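Local coordinates for protein carbohydrate kinase (Agrobacterium tumefaciens, PDB 2NWH) that probably transfers a phosphoryl group from a nucleotide to a sugar or related substrate, as a pfkB-family carbohydrate kinase of the ribokinase clan, at residues A[148-153]-A[176-181]; A[160-165]-A[182-187]; A[116-121]-A[142-147]. All blocks are in the same frame, centred on the assembly; numbering follows the deposited sequence. Where two conformers were deposited one is given.

Contact 1: A[148-153]-A[176-181]; sequences TLTALG and LKAALG. With CA (calcium ion), chain B.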
ATOM      1  N   THR A 148      -4.608 -13.099 -11.548  1.00 22.12           N
ATOM      2  CA  THR A 148      -5.335 -11.850 -11.660  1.00 20.42           C
ATOM      3  C   THR A 148      -4.367 -10.697 -11.832  1.00 20.75           C
ATOM      4  O   THR A 148      -4.607  -9.798 -12.642  1.00 20.20           O
ATOM      5  CB  THR A 148      -6.277 -11.655 -10.443  1.00 20.74           C
ATOM      6  OG1 THR A 148      -7.151 -12.793 -10.416  1.00 19.24           O
ATOM      7  CG2 THR A 148      -7.146 -10.396 -10.640  1.00 17.78           C
ATOM      8  N   LEU A 149      -3.246 -10.762 -11.107  1.00 20.58           N
ATOM      9  CA  LEU A 149      -2.238  -9.750 -11.213  1.00 20.86           C
ATOM     10  C   LEU A 149      -1.632  -9.748 -12.611  1.00 20.39           C
ATOM     11  O   LEU A 149      -1.514  -8.705 -13.245  1.00 19.85           O
ATOM     12  CB  LEU A 149      -1.192  -9.935 -10.128  1.00 20.17           C
ATOM     13  CG  LEU A 149      -1.622  -9.637  -8.701  1.00 19.98           C
ATOM     14  CD1 LEU A 149      -0.631 -10.238  -7.723  1.00 23.12           C
ATOM     15  CD2 LEU A 149      -1.754  -8.125  -8.513  1.00 20.42           C
ATOM     16  N   THR A 150      -1.344 -10.924 -13.159  1.00 22.45           N
ATOM     17  CA  THR A 150      -0.855 -10.978 -14.545  1.00 22.60           C
ATOM     18  C   THR A 150      -1.870 -10.418 -15.569  1.00 22.79           C
ATOM     19  O   THR A 150      -1.490  -9.629 -16.474  1.00 21.83           O
ATOM     20  CB  THR A 150      -0.468 -12.406 -14.901  1.00 23.20           C
ATOM     21  OG1 THR A 150       0.344 -12.933 -13.844  1.00 23.39           O
ATOM     22  CG2 THR A 150       0.289 -12.475 -16.252  1.00 25.73           C
ATOM     23  N   ALA A 151      -3.149 -10.808 -15.428  1.00 21.27           N
ATOM     24  CA  ALA A 151      -4.195 -10.340 -16.330  1.00 20.54           C
ATOM     25  C   ALA A 151      -4.352  -8.830 -16.249  1.00 20.06           C
ATOM     26  O   ALA A 151      -4.534  -8.178 -17.294  1.00 19.70           O
ATOM     27  CB  ALA A 151      -5.528 -11.022 -16.036  1.00 20.85           C
ATOM     28  N   LEU A 152      -4.283  -8.306 -15.021  1.00 19.49           N
ATOM     29  CA  LEU A 152      -4.290  -6.847 -14.768  1.00 20.68           C
ATOM     30  C   LEU A 152      -3.134  -6.152 -15.500  1.00 21.06           C
ATOM     31  O   LEU A 152      -3.342  -5.124 -16.168  1.00 20.00           O
ATOM     32  CB  LEU A 152      -4.211  -6.520 -13.265  1.00 20.58           C
ATOM     33  CG  LEU A 152      -4.314  -5.023 -12.965  1.00 20.26           C
ATOM     34  CD1 LEU A 152      -5.548  -4.329 -13.633  1.00 20.94           C
ATOM     35  CD2 LEU A 152      -4.203  -4.737 -11.452  1.00 16.94           C
ATOM     36  N   GLY A 153      -1.929  -6.715 -15.387  1.00 22.28           N
ATOM     37  CA  GLY A 153      -0.788  -6.219 -16.168  1.00 24.19           C
ATOM     38  C   GLY A 153      -1.061  -6.156 -17.697  1.00 25.80           C
ATOM     39  O   GLY A 153      -0.818  -5.121 -18.349  1.00 25.67           O
ATOM     40  N   LEU A 176       3.615 -11.365  -8.079  1.00 33.50           N
ATOM     41  CA  LEU A 176       3.786 -10.261  -9.037  1.00 33.49           C
ATOM     42  C   LEU A 176       4.743 -10.611 -10.183  1.00 33.08           C
ATOM     43  O   LEU A 176       4.907  -9.834 -11.123  1.00 33.30           O
ATOM     44  CB  LEU A 176       4.255  -8.960  -8.328  1.00 32.90           C
ATOM     45  CG  LEU A 176       3.189  -8.248  -7.485  1.00 33.65           C
ATOM     46  CD1 LEU A 176       3.834  -7.329  -6.483  1.00 33.17           C
ATOM     47  CD2 LEU A 176       2.117  -7.530  -8.342  1.00 33.41           C
ATOM     48  N   LYS A 177       5.342 -11.797 -10.118  1.00 34.03           N
ATOM     49  CA  LYS A 177       6.442 -12.183 -11.018  1.00 33.04           C
ATOM     50  C   LYS A 177       6.105 -12.081 -12.518  1.00 32.71           C
ATOM     51  O   LYS A 177       6.875 -11.446 -13.268  1.00 32.11           O
ATOM     52  CB  LYS A 177       6.970 -13.565 -10.643  1.00 33.63           C
ATOM     53  CG  LYS A 177       8.263 -13.987 -11.351  1.00 35.98           C
ATOM     54  CD  LYS A 177       8.772 -15.363 -10.867  1.00 40.57           C
ATOM     55  CE  LYS A 177       7.643 -16.413 -10.736  1.00 41.21           C
ATOM     56  NZ  LYS A 177       6.923 -16.715 -12.015  1.00 43.67           N
ATOM     57  N   ALA A 178       4.977 -12.666 -12.970  1.00 31.91           N
ATOM     58  CA  ALA A 178       4.624 -12.543 -14.402  1.00 31.55           C
ATOM     59  C   ALA A 178       4.217 -11.104 -14.787  1.00 31.55           C
ATOM     60  O   ALA A 178       4.441 -10.646 -15.926  1.00 30.84           O
ATOM     61  CB  ALA A 178       3.561 -13.540 -14.813  1.00 32.03           C
ATOM     62  N   ALA A 179       3.671 -10.372 -13.823  1.00 31.21           N
ATOM     63  CA  ALA A 179       3.167  -9.021 -14.088  1.00 31.57           C
ATOM     64  C   ALA A 179       4.296  -7.986 -14.107  1.00 31.49           C
ATOM     65  O   ALA A 179       4.115  -6.837 -14.531  1.00 31.25           O
ATOM     66  CB  ALA A 179       2.124  -8.660 -13.027  1.00 30.61           C
ATOM     67  N   LEU A 180       5.474  -8.406 -13.665  1.00 33.01           N
ATOM     68  CA  LEU A 180       6.587  -7.483 -13.468  1.00 33.08           C
ATOM     69  C   LEU A 180       6.839  -6.576 -14.649  1.00 33.44           C
ATOM     70  O   LEU A 180       6.967  -5.376 -14.480  1.00 34.73           O
ATOM     71  CB  LEU A 180       7.833  -8.235 -13.083  1.00 34.06           C
ATOM     72  CG  LEU A 180       7.941  -8.619 -11.615  1.00 35.10           C
ATOM     73  CD1 LEU A 180       9.428  -8.759 -11.349  1.00 35.81           C
ATOM     74  CD2 LEU A 180       7.273  -7.555 -10.682  1.00 36.14           C
ATOM     75  N   GLY A 181       6.906  -7.156 -15.842  1.00 34.24           N
ATOM     76  CA  GLY A 181       7.115  -6.396 -17.064  1.00 34.31           C
ATOM     77  C   GLY A 181       6.068  -5.338 -17.374  1.00 34.21           C
ATOM     78  O   GLY A 181       6.334  -4.441 -18.208  1.00 35.19           O
TER
HETATM   79 CA    CA B 401       5.140 -10.608 -18.196  1.00 37.89          CA
HETATM   80  O   HOH W   1       1.998 -11.744 -12.047  1.00 36.46           O
HETATM   81  O   HOH W   2       7.318 -10.436 -16.655  1.00 49.38           O
HETATM   82  O   HOH W   3       4.775  -8.358 -18.327  1.00 41.53           O
HETATM   83  O   HOH W   4       2.767 -11.375 -18.280  1.00 50.59           O
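The flat groups that matter here are two backbone peptides, since no ring or planar side chain takes part. Over one face of the Leu149-Thr150 peptide sits the methyl of Ala179, with Ala179 CB 3.6 Å from Leu149 O. The Ala178-Ala179 peptide is gripped at both polar atoms: Ala179 N gives a weak hydrogen bond of 2.8 Å to water 1, which lies out of the peptide plane, and Ala178 O binds the calcium ion at 2.4 Å. Waters 2, 3 and 4 are further ligands of that ion.

Water 1 also ties the loop to the helix, lying 2.7 Å from Thr150 OG1. The hydroxyl stands beside its own backbone N, anti to the carbonyl carbon (chi1 -48°), which lets OG1 bond back to Glu146 O one helical turn earlier as well as to the water. With this torsion both branches of Thr150 face the loop: Ala178 CB touches OG1 at 3.4 Å and CG2 at 3.7 Å.

In the fold, helix 146-158 is the connection of a right-handed beta-alpha-beta crossover from strand 137-141 to strand 163-166, as in the alpha/beta core of ribokinase-like enzymes. It packs here against the loop that leads from helix 170-173 to strand 185-189. The two backbones come close at Thr150 and Ala179, whose CA atoms are 4.5 Å apart, with the methyls of Ala178 and Ala179 turned to the helix.

Deeper in, the contact is purely apolar. Leu149 and Leu176 cross obliquely, and Leu176 CD2 fits against both methyls of Leu149, lying 3.9 Å from Leu149 CD1. Although the CB of Leu176 leads away from the helix, its CD2 branch turns back to it. Behind this pair Leu149 rests on Cys140 of the sheet and Leu176 on Leu186.

Contact 2: A[160-165]-A[182-187]; sequences EKPLAA and DIDILF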
ATOM      1  N   GLU A 160      -2.800   1.349 -22.126  1.00 29.31           N
ATOM      2  CA  GLU A 160      -1.766   2.364 -21.866  1.00 30.24           C
ATOM      3  C   GLU A 160      -2.018   3.151 -20.576  1.00 30.65           C
ATOM      4  O   GLU A 160      -2.010   4.400 -20.546  1.00 31.12           O
ATOM      5  CB  GLU A 160      -1.592   3.277 -23.101  1.00 31.49           C
ATOM      6  CG  GLU A 160      -1.365   2.489 -24.372  1.00 34.92           C
ATOM      7  CD  GLU A 160      -1.952   3.147 -25.628  1.00 40.78           C
ATOM      8  OE1 GLU A 160      -3.102   3.651 -25.564  1.00 45.17           O
ATOM      9  OE2 GLU A 160      -1.293   3.114 -26.690  1.00 40.91           O
ATOM     10  N   LYS A 161      -2.255   2.400 -19.502  1.00 29.31           N
ATOM     11  CA  LYS A 161      -2.367   2.963 -18.173  1.00 28.89           C
ATOM     12  C   LYS A 161      -1.153   2.553 -17.370  1.00 28.22           C
ATOM     13  O   LYS A 161      -0.806   1.371 -17.340  1.00 28.84           O
ATOM     14  CB  LYS A 161      -3.649   2.518 -17.470  1.00 28.56           C
ATOM     15  CG  LYS A 161      -4.908   2.950 -18.198  1.00 28.99           C
ATOM     16  CD  LYS A 161      -5.160   4.458 -18.124  1.00 24.84           C
ATOM     17  CE  LYS A 161      -6.414   4.815 -18.955  1.00 21.37           C
ATOM     18  NZ  LYS A 161      -6.344   6.260 -19.341  1.00 23.56           N
ATOM     19  N   PRO A 162      -0.480   3.534 -16.741  1.00 27.45           N
ATOM     20  CA  PRO A 162       0.588   3.241 -15.790  1.00 27.28           C
ATOM     21  C   PRO A 162       0.082   2.318 -14.685  1.00 27.57           C
ATOM     22  O   PRO A 162      -1.066   2.511 -14.185  1.00 26.91           O
ATOM     23  CB  PRO A 162       0.942   4.632 -15.218  1.00 26.88           C
ATOM     24  CG  PRO A 162       0.603   5.575 -16.371  1.00 28.49           C
ATOM     25  CD  PRO A 162      -0.680   4.984 -16.924  1.00 27.88           C
ATOM     26  N   LEU A 163       0.902   1.337 -14.298  1.00 26.64           N
ATOM     27  CA  LEU A 163       0.521   0.439 -13.190  1.00 27.19           C
ATOM     28  C   LEU A 163       1.583   0.411 -12.092  1.00 27.02           C
ATOM     29  O   LEU A 163       2.748   0.103 -12.367  1.00 28.40           O
ATOM     30  CB  LEU A 163       0.292  -0.999 -13.695  1.00 26.79           C
ATOM     31  CG  LEU A 163      -0.015  -2.161 -12.724  1.00 27.52           C
ATOM     32  CD1 LEU A 163      -1.340  -2.016 -12.007  1.00 23.72           C
ATOM     33  CD2 LEU A 163       0.005  -3.509 -13.489  1.00 26.08           C
ATOM     34  N   ALA A 164       1.159   0.727 -10.877  1.00 26.35           N
ATOM     35  CA  ALA A 164       1.954   0.541  -9.657  1.00 27.16           C
ATOM     36  C   ALA A 164       1.420  -0.625  -8.801  1.00 26.68           C
ATOM     37  O   ALA A 164       0.269  -1.033  -8.915  1.00 26.37           O
ATOM     38  CB  ALA A 164       1.952   1.854  -8.818  1.00 26.20           C
ATOM     39  N   ALA A 165       2.268  -1.132  -7.929  1.00 27.74           N
ATOM     40  CA  ALA A 165       1.971  -2.312  -7.139  1.00 28.29           C
ATOM     41  C   ALA A 165       2.604  -2.204  -5.771  1.00 28.62           C
ATOM     42  O   ALA A 165       3.724  -1.700  -5.618  1.00 29.11           O
ATOM     43  CB  ALA A 165       2.499  -3.545  -7.853  1.00 28.18           C
ATOM     44  N   ASP A 182       4.886  -5.451 -16.737  1.00 33.07           N
ATOM     45  CA  ASP A 182       3.779  -4.504 -16.917  1.00 32.38           C
ATOM     46  C   ASP A 182       3.617  -3.492 -15.751  1.00 32.68           C
ATOM     47  O   ASP A 182       2.731  -2.617 -15.799  1.00 33.34           O
ATOM     48  CB  ASP A 182       2.477  -5.260 -17.144  1.00 32.06           C
ATOM     49  CG  ASP A 182       2.429  -5.943 -18.518  1.00 30.50           C
ATOM     50  OD1 ASP A 182       2.758  -5.252 -19.508  1.00 28.61           O
ATOM     51  OD2 ASP A 182       2.032  -7.130 -18.608  1.00 28.19           O
ATOM     52  N   ILE A 183       4.463  -3.623 -14.729  1.00 32.35           N
ATOM     53  CA  ILE A 183       4.433  -2.746 -13.535  1.00 31.98           C
ATOM     54  C   ILE A 183       5.470  -1.603 -13.649  1.00 31.87           C
ATOM     55  O   ILE A 183       6.685  -1.832 -13.696  1.00 31.99           O
ATOM     56  CB  ILE A 183       4.622  -3.558 -12.225  1.00 30.95           C
ATOM     57  CG1 ILE A 183       3.377  -4.399 -11.949  1.00 33.70           C
ATOM     58  CG2 ILE A 183       4.907  -2.621 -11.002  1.00 32.23           C
ATOM     59  CD1 ILE A 183       3.552  -5.500 -10.927  1.00 34.34           C
ATOM     60  N   ASP A 184       4.972  -0.375 -13.716  1.00 31.30           N
ATOM     61  CA  ASP A 184       5.816   0.791 -13.786  1.00 32.70           C
ATOM     62  C   ASP A 184       6.563   1.059 -12.490  1.00 32.06           C
ATOM     63  O   ASP A 184       7.704   1.471 -12.534  1.00 31.05           O
ATOM     64  CB  ASP A 184       4.986   2.006 -14.197  1.00 33.73           C
ATOM     65  CG  ASP A 184       4.707   2.031 -15.686  1.00 38.23           C
ATOM     66  OD1 ASP A 184       5.127   1.088 -16.395  1.00 37.43           O
ATOM     67  OD2 ASP A 184       4.097   3.024 -16.148  1.00 47.05           O
ATOM     68  N   ILE A 185       5.899   0.862 -11.345  1.00 31.38           N
ATOM     69  CA  ILE A 185       6.519   1.084 -10.012  1.00 31.62           C
ATOM     70  C   ILE A 185       6.037   0.040  -8.999  1.00 31.74           C
ATOM     71  O   ILE A 185       4.829  -0.059  -8.722  1.00 31.93           O
ATOM     72  CB  ILE A 185       6.195   2.472  -9.408  1.00 31.55           C
ATOM     73  CG1 ILE A 185       6.477   3.599 -10.415  1.00 32.02           C
ATOM     74  CG2 ILE A 185       7.021   2.677  -8.088  1.00 32.69           C
ATOM     75  CD1 ILE A 185       5.791   4.923 -10.143  1.00 32.14           C
ATOM     76  N   LEU A 186       6.961  -0.731  -8.449  1.00 30.66           N
ATOM     77  CA  LEU A 186       6.636  -1.695  -7.398  1.00 31.74           C
ATOM     78  C   LEU A 186       7.221  -1.242  -6.068  1.00 31.31           C
ATOM     79  O   LEU A 186       8.438  -0.970  -5.959  1.00 31.42           O
ATOM     80  CB  LEU A 186       7.184  -3.080  -7.729  1.00 31.01           C
ATOM     81  CG  LEU A 186       6.447  -4.316  -7.184  1.00 34.31           C
ATOM     82  CD1 LEU A 186       7.266  -5.526  -7.535  1.00 32.78           C
ATOM     83  CD2 LEU A 186       6.160  -4.344  -5.690  1.00 35.18           C
ATOM     84  N   PHE A 187       6.361  -1.158  -5.060  1.00 30.88           N
ATOM     85  CA  PHE A 187       6.794  -0.705  -3.725  1.00 31.33           C
ATOM     86  C   PHE A 187       7.035  -1.872  -2.790  1.00 32.03           C
ATOM     87  O   PHE A 187       6.154  -2.708  -2.577  1.00 32.48           O
ATOM     88  CB  PHE A 187       5.797   0.265  -3.105  1.00 31.03           C
ATOM     89  CG  PHE A 187       5.608   1.527  -3.901  1.00 30.08           C
ATOM     90  CD1 PHE A 187       6.554   2.551  -3.834  1.00 26.76           C
ATOM     91  CD2 PHE A 187       4.519   1.677  -4.736  1.00 29.45           C
ATOM     92  CE1 PHE A 187       6.397   3.706  -4.574  1.00 25.52           C
ATOM     93  CE2 PHE A 187       4.340   2.843  -5.468  1.00 29.07           C
ATOM     94  CZ  PHE A 187       5.303   3.847  -5.402  1.00 27.78           C
TER
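Strands 163-166 and 185-189 are parallel neighbours in the central sheet and form the two strands of a beta-alpha-beta unit around helix 170-173. Their short segments run 13° apart.

Backbone hydrogen bonds set the register. Both backbone polar groups of Ala165 bond to strand 185-189: its N donates to Ile185 O at 2.9 Å, and its O accepts from Phe187 N at 2.7 Å, a nearly straight bond (173°). At the strand entrance Leu163 O takes two donors, Asp184 N at 2.6 Å with a bent N-H angle of 132° and, more weakly, Ile185 N. Asp184 has helical backbone angles, which bring these successive N-H groups to one carbonyl.

Apolar packing divides between the two sheet faces. Ala165 and Leu186 share one; there Ala165 CB rests 3.8 Å from Ile183 CD1, while Leu163 crosses Ile183 obliquely, its CD2 meeting Ile183 CG1. Ala164 and Ile185 share the other, which helix 255-266 covers through Tyr261, Leu262 and Ile265.

Among the charged groups, Asp182 turns its carboxylate away from strand 163-166 to a salt bridge with Arg157, whereas Asp184 lays OD2 3.5 Å from Pro162 CA. Beyond the bridged pairs, Phe187 comes obliquely to Ala164 CB, and Ile185 CG2 sits 3.4 Å above the plane of the Phe187 ring, offset toward its rim.

Contact 3: A[116-121]-A[142-147]; sequences KLFTPR and ANLPED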
ATOM      1  N   LYS A 116      -9.618 -14.481  -3.066  1.00 19.67           N
ATOM      2  CA  LYS A 116      -9.528 -15.576  -4.057  1.00 19.81           C
ATOM      3  C   LYS A 116     -10.659 -15.537  -5.068  1.00 19.73           C
ATOM      4  O   LYS A 116     -10.520 -16.129  -6.134  1.00 19.07           O
ATOM      5  CB  LYS A 116      -9.532 -16.959  -3.383  1.00 19.61           C
ATOM      6  CG  LYS A 116      -8.456 -17.074  -2.296  1.00 24.63           C
ATOM      7  CD  LYS A 116      -8.373 -18.471  -1.738  1.00 30.62           C
ATOM      8  CE  LYS A 116      -7.067 -18.625  -1.015  1.00 33.86           C
ATOM      9  NZ  LYS A 116      -7.225 -18.109   0.360  1.00 40.28           N
ATOM     10  N   LEU A 117     -11.754 -14.838  -4.745  1.00 18.79           N
ATOM     11  CA  LEU A 117     -12.881 -14.698  -5.689  1.00 19.87           C
ATOM     12  C   LEU A 117     -12.610 -13.684  -6.783  1.00 19.72           C
ATOM     13  O   LEU A 117     -13.327 -13.651  -7.795  1.00 19.52           O
ATOM     14  CB  LEU A 117     -14.167 -14.307  -4.962  1.00 19.94           C
ATOM     15  CG  LEU A 117     -14.727 -15.334  -3.960  1.00 20.99           C
ATOM     16  CD1 LEU A 117     -16.090 -14.857  -3.441  1.00 22.64           C
ATOM     17  CD2 LEU A 117     -14.824 -16.743  -4.493  1.00 23.75           C
ATOM     18  N   PHE A 118     -11.582 -12.862  -6.602  1.00 17.83           N
ATOM     19  CA  PHE A 118     -11.259 -11.876  -7.622  1.00 18.87           C
ATOM     20  C   PHE A 118     -10.371 -12.559  -8.679  1.00 18.90           C
ATOM     21  O   PHE A 118      -9.156 -12.418  -8.693  1.00 19.92           O
ATOM     22  CB  PHE A 118     -10.587 -10.634  -7.000  1.00 18.80           C
ATOM     23  CG  PHE A 118     -10.754  -9.369  -7.831  1.00 19.77           C
ATOM     24  CD1 PHE A 118     -10.551  -8.111  -7.243  1.00 19.56           C
ATOM     25  CD2 PHE A 118     -11.206  -9.439  -9.170  1.00 19.54           C
ATOM     26  CE1 PHE A 118     -10.683  -6.933  -7.998  1.00 20.89           C
ATOM     27  CE2 PHE A 118     -11.356  -8.276  -9.935  1.00 20.30           C
ATOM     28  CZ  PHE A 118     -11.097  -7.028  -9.348  1.00 17.04           C
ATOM     29  N   THR A 119     -11.010 -13.322  -9.548  1.00 18.92           N
ATOM     30  CA  THR A 119     -10.305 -14.176 -10.504  1.00 18.71           C
ATOM     31  C   THR A 119     -10.069 -13.417 -11.822  1.00 18.85           C
ATOM     32  O   THR A 119     -10.623 -12.320 -12.026  1.00 18.56           O
ATOM     33  CB  THR A 119     -11.156 -15.383 -10.851  1.00 18.93           C
ATOM     34  OG1 THR A 119     -12.360 -14.876 -11.407  1.00 19.83           O
ATOM     35  CG2 THR A 119     -11.432 -16.245  -9.568  1.00 20.68           C
ATOM     36  N   PRO A 120      -9.186 -13.951 -12.702  1.00 20.59           N
ATOM     37  CA  PRO A 120      -9.015 -13.243 -13.999  1.00 20.54           C
ATOM     38  C   PRO A 120     -10.314 -13.072 -14.763  1.00 20.40           C
ATOM     39  O   PRO A 120     -10.544 -12.025 -15.362  1.00 20.77           O
ATOM     40  CB  PRO A 120      -8.038 -14.135 -14.753  1.00 21.23           C
ATOM     41  CG  PRO A 120      -7.209 -14.744 -13.668  1.00 20.78           C
ATOM     42  CD  PRO A 120      -8.271 -15.109 -12.607  1.00 20.40           C
ATOM     43  N   ARG A 121     -11.170 -14.088 -14.711  1.00 21.19           N
ATOM     44  CA  ARG A 121     -12.481 -14.026 -15.353  1.00 21.94           C
ATOM     45  C   ARG A 121     -13.268 -12.826 -14.871  1.00 20.67           C
ATOM     46  O   ARG A 121     -13.833 -12.082 -15.669  1.00 21.43           O
ATOM     47  CB  ARG A 121     -13.208 -15.326 -15.027  1.00 23.14           C
ATOM     48  CG  ARG A 121     -14.615 -15.437 -15.479  1.00 27.31           C
ATOM     49  CD  ARG A 121     -14.982 -16.924 -15.501  1.00 35.82           C
ATOM     50  NE  ARG A 121     -16.147 -17.095 -16.344  1.00 42.49           N
ATOM     51  CZ  ARG A 121     -16.584 -18.245 -16.833  1.00 43.92           C
ATOM     52  NH1 ARG A 121     -17.663 -18.247 -17.598  1.00 47.36           N
ATOM     53  NH2 ARG A 121     -15.951 -19.377 -16.571  1.00 44.80           N
ATOM     54  N   ALA A 142      -0.670  -7.098  -3.833  1.00 22.99           N
ATOM     55  CA  ALA A 142      -0.467  -8.512  -4.037  1.00 24.31           C
ATOM     56  C   ALA A 142      -1.428  -9.359  -3.187  1.00 24.29           C
ATOM     57  O   ALA A 142      -1.214 -10.571  -3.048  1.00 24.89           O
ATOM     58  CB  ALA A 142       1.044  -8.877  -3.799  1.00 24.71           C
ATOM     59  N   ASN A 143      -2.490  -8.735  -2.644  1.00 22.96           N
ATOM     60  CA  ASN A 143      -3.613  -9.491  -2.059  1.00 24.60           C
ATOM     61  C   ASN A 143      -4.431 -10.213  -3.125  1.00 24.12           C
ATOM     62  O   ASN A 143      -5.110 -11.223  -2.844  1.00 25.19           O
ATOM     63  CB  ASN A 143      -4.573  -8.604  -1.256  1.00 23.86           C
ATOM     64  CG  ASN A 143      -4.022  -8.195   0.075  1.00 28.61           C
ATOM     65  OD1 ASN A 143      -3.928  -6.994   0.385  1.00 32.27           O
ATOM     66  ND2 ASN A 143      -3.641  -9.182   0.881  1.00 27.17           N
ATOM     67  N   LEU A 144      -4.420  -9.669  -4.337  1.00 24.44           N
ATOM     68  CA  LEU A 144      -5.152 -10.279  -5.453  1.00 23.70           C
ATOM     69  C   LEU A 144      -4.425 -11.553  -5.904  1.00 23.45           C
ATOM     70  O   LEU A 144      -3.210 -11.666  -5.770  1.00 23.25           O
ATOM     71  CB  LEU A 144      -5.201  -9.327  -6.654  1.00 24.63           C
ATOM     72  CG  LEU A 144      -5.870  -7.949  -6.507  1.00 26.82           C
ATOM     73  CD1 LEU A 144      -5.779  -7.214  -7.854  1.00 27.16           C
ATOM     74  CD2 LEU A 144      -7.295  -8.049  -6.037  1.00 28.73           C
ATOM     75  N   PRO A 145      -5.161 -12.518  -6.453  1.00 23.32           N
ATOM     76  CA  PRO A 145      -4.506 -13.739  -6.951  1.00 23.02           C
ATOM     77  C   PRO A 145      -3.397 -13.496  -7.991  1.00 22.93           C
ATOM     78  O   PRO A 145      -3.471 -12.528  -8.744  1.00 22.77           O
ATOM     79  CB  PRO A 145      -5.664 -14.492  -7.621  1.00 23.11           C
ATOM     80  CG  PRO A 145      -6.885 -14.058  -6.830  1.00 22.85           C
ATOM     81  CD  PRO A 145      -6.628 -12.571  -6.622  1.00 22.19           C
ATOM     82  N   GLU A 146      -2.401 -14.399  -8.042  1.00 22.86           N
ATOM     83  CA  GLU A 146      -1.322 -14.299  -9.024  0.60 23.26           C
ATOM     84  C   GLU A 146      -1.833 -14.121 -10.457  1.00 23.07           C
ATOM     85  O   GLU A 146      -1.434 -13.159 -11.142  1.00 22.87           O
ATOM     86  CB  GLU A 146      -0.333 -15.486  -8.900  0.60 23.62           C
ATOM     87  CG  GLU A 146       0.720 -15.588 -10.023  0.60 23.84           C
ATOM     88  CD  GLU A 146       1.942 -16.444  -9.633  0.60 26.87           C
ATOM     89  OE1 GLU A 146       2.049 -16.861  -8.456  0.60 26.37           O
ATOM     90  OE2 GLU A 146       2.816 -16.679 -10.505  0.60 25.84           O
ATOM     91  N   ASP A 147      -2.705 -15.013 -10.930  1.00 23.12           N
ATOM     92  CA  ASP A 147      -3.162 -14.895 -12.317  1.00 24.03           C
ATOM     93  C   ASP A 147      -3.957 -13.618 -12.592  1.00 22.14           C
ATOM     94  O   ASP A 147      -3.976 -13.107 -13.712  1.00 21.78           O
ATOM     95  CB  ASP A 147      -3.897 -16.150 -12.837  1.00 25.95           C
ATOM     96  CG  ASP A 147      -5.003 -16.651 -11.892  1.00 31.20           C
ATOM     97  OD1 ASP A 147      -5.762 -17.571 -12.307  1.00 38.81           O
ATOM     98  OD2 ASP A 147      -5.124 -16.159 -10.751  1.00 36.75           O
TER
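Van der Waals contacts alone carry this junction, with no hydrogen bond between the segments. Leu144 CD2 presses 3.5 Å from Phe118 CD1, the two side chains lying side by side and pointing the same way. Next to it the Pro145 ring fits against the backbone of Phe118, with Pro145 CD 3.3 Å from Phe118 O. The flank of Pro145 also reaches Lys116, its CG being 4.1 Å from Lys116 CA. At the more exposed end Pro120 crosses Asp147 at about a right angle: its CG and CD lie over the face of the carboxylate, with Pro120 CG 3.4 Å from Asp147 CG. Asp147 has CG between its backbone N and carbonyl carbon (chi1 50°), the crowded position, which places the carboxylate beside the proline; chi2 of 172° then turns its face to the ring.

Both segments lead into helices, and the contact sets the two N-termini side by side. Thr119 is the N-cap of helix 120-123, its OG1 accepting from Arg122 N; Pro145 holds the N-cap position of helix 146-158, the crossover helix that follows strand 137-141 in the Rossmann-like core.

Further out, Phe118 is the centre of an inverse gamma turn, closed by a weak hydrogen bond of 2.9 Å from Thr119 N to Leu117 O. This turn sends the ring inward, where it meets Phe85 edge-to-face and touches Ile59 and Pro61, and it leaves Phe118 O to accept from Thr148 OG1. Behind residues 142-147 Lys175 NZ bonds to Ala142 O and, weakly, to Leu144 O.

How the contacts relate
Helix 146-158 joins the set: its first two residues belong to contact 3, residues 148-153 to contact 1, and the chain after it enters strand 163-166 of contact 2. Contacts 1 and 3 have centres 10 Å apart and meet where Leu149 CD1 packs 3.5 Å from Leu144 O. Contacts 1 and 2, also 10 Å apart, share apolar packing, with Leu176 CD2 3.6 Å from Ile183 CD1. Contacts 2 and 3 do not touch. The calcium of contact 1 lies about 5 Å from the nearest side-chain atom of Asp182 and about 12 Å from that of Asp147; the sodium site, at Asp249 and Thr251, involves none of these segments.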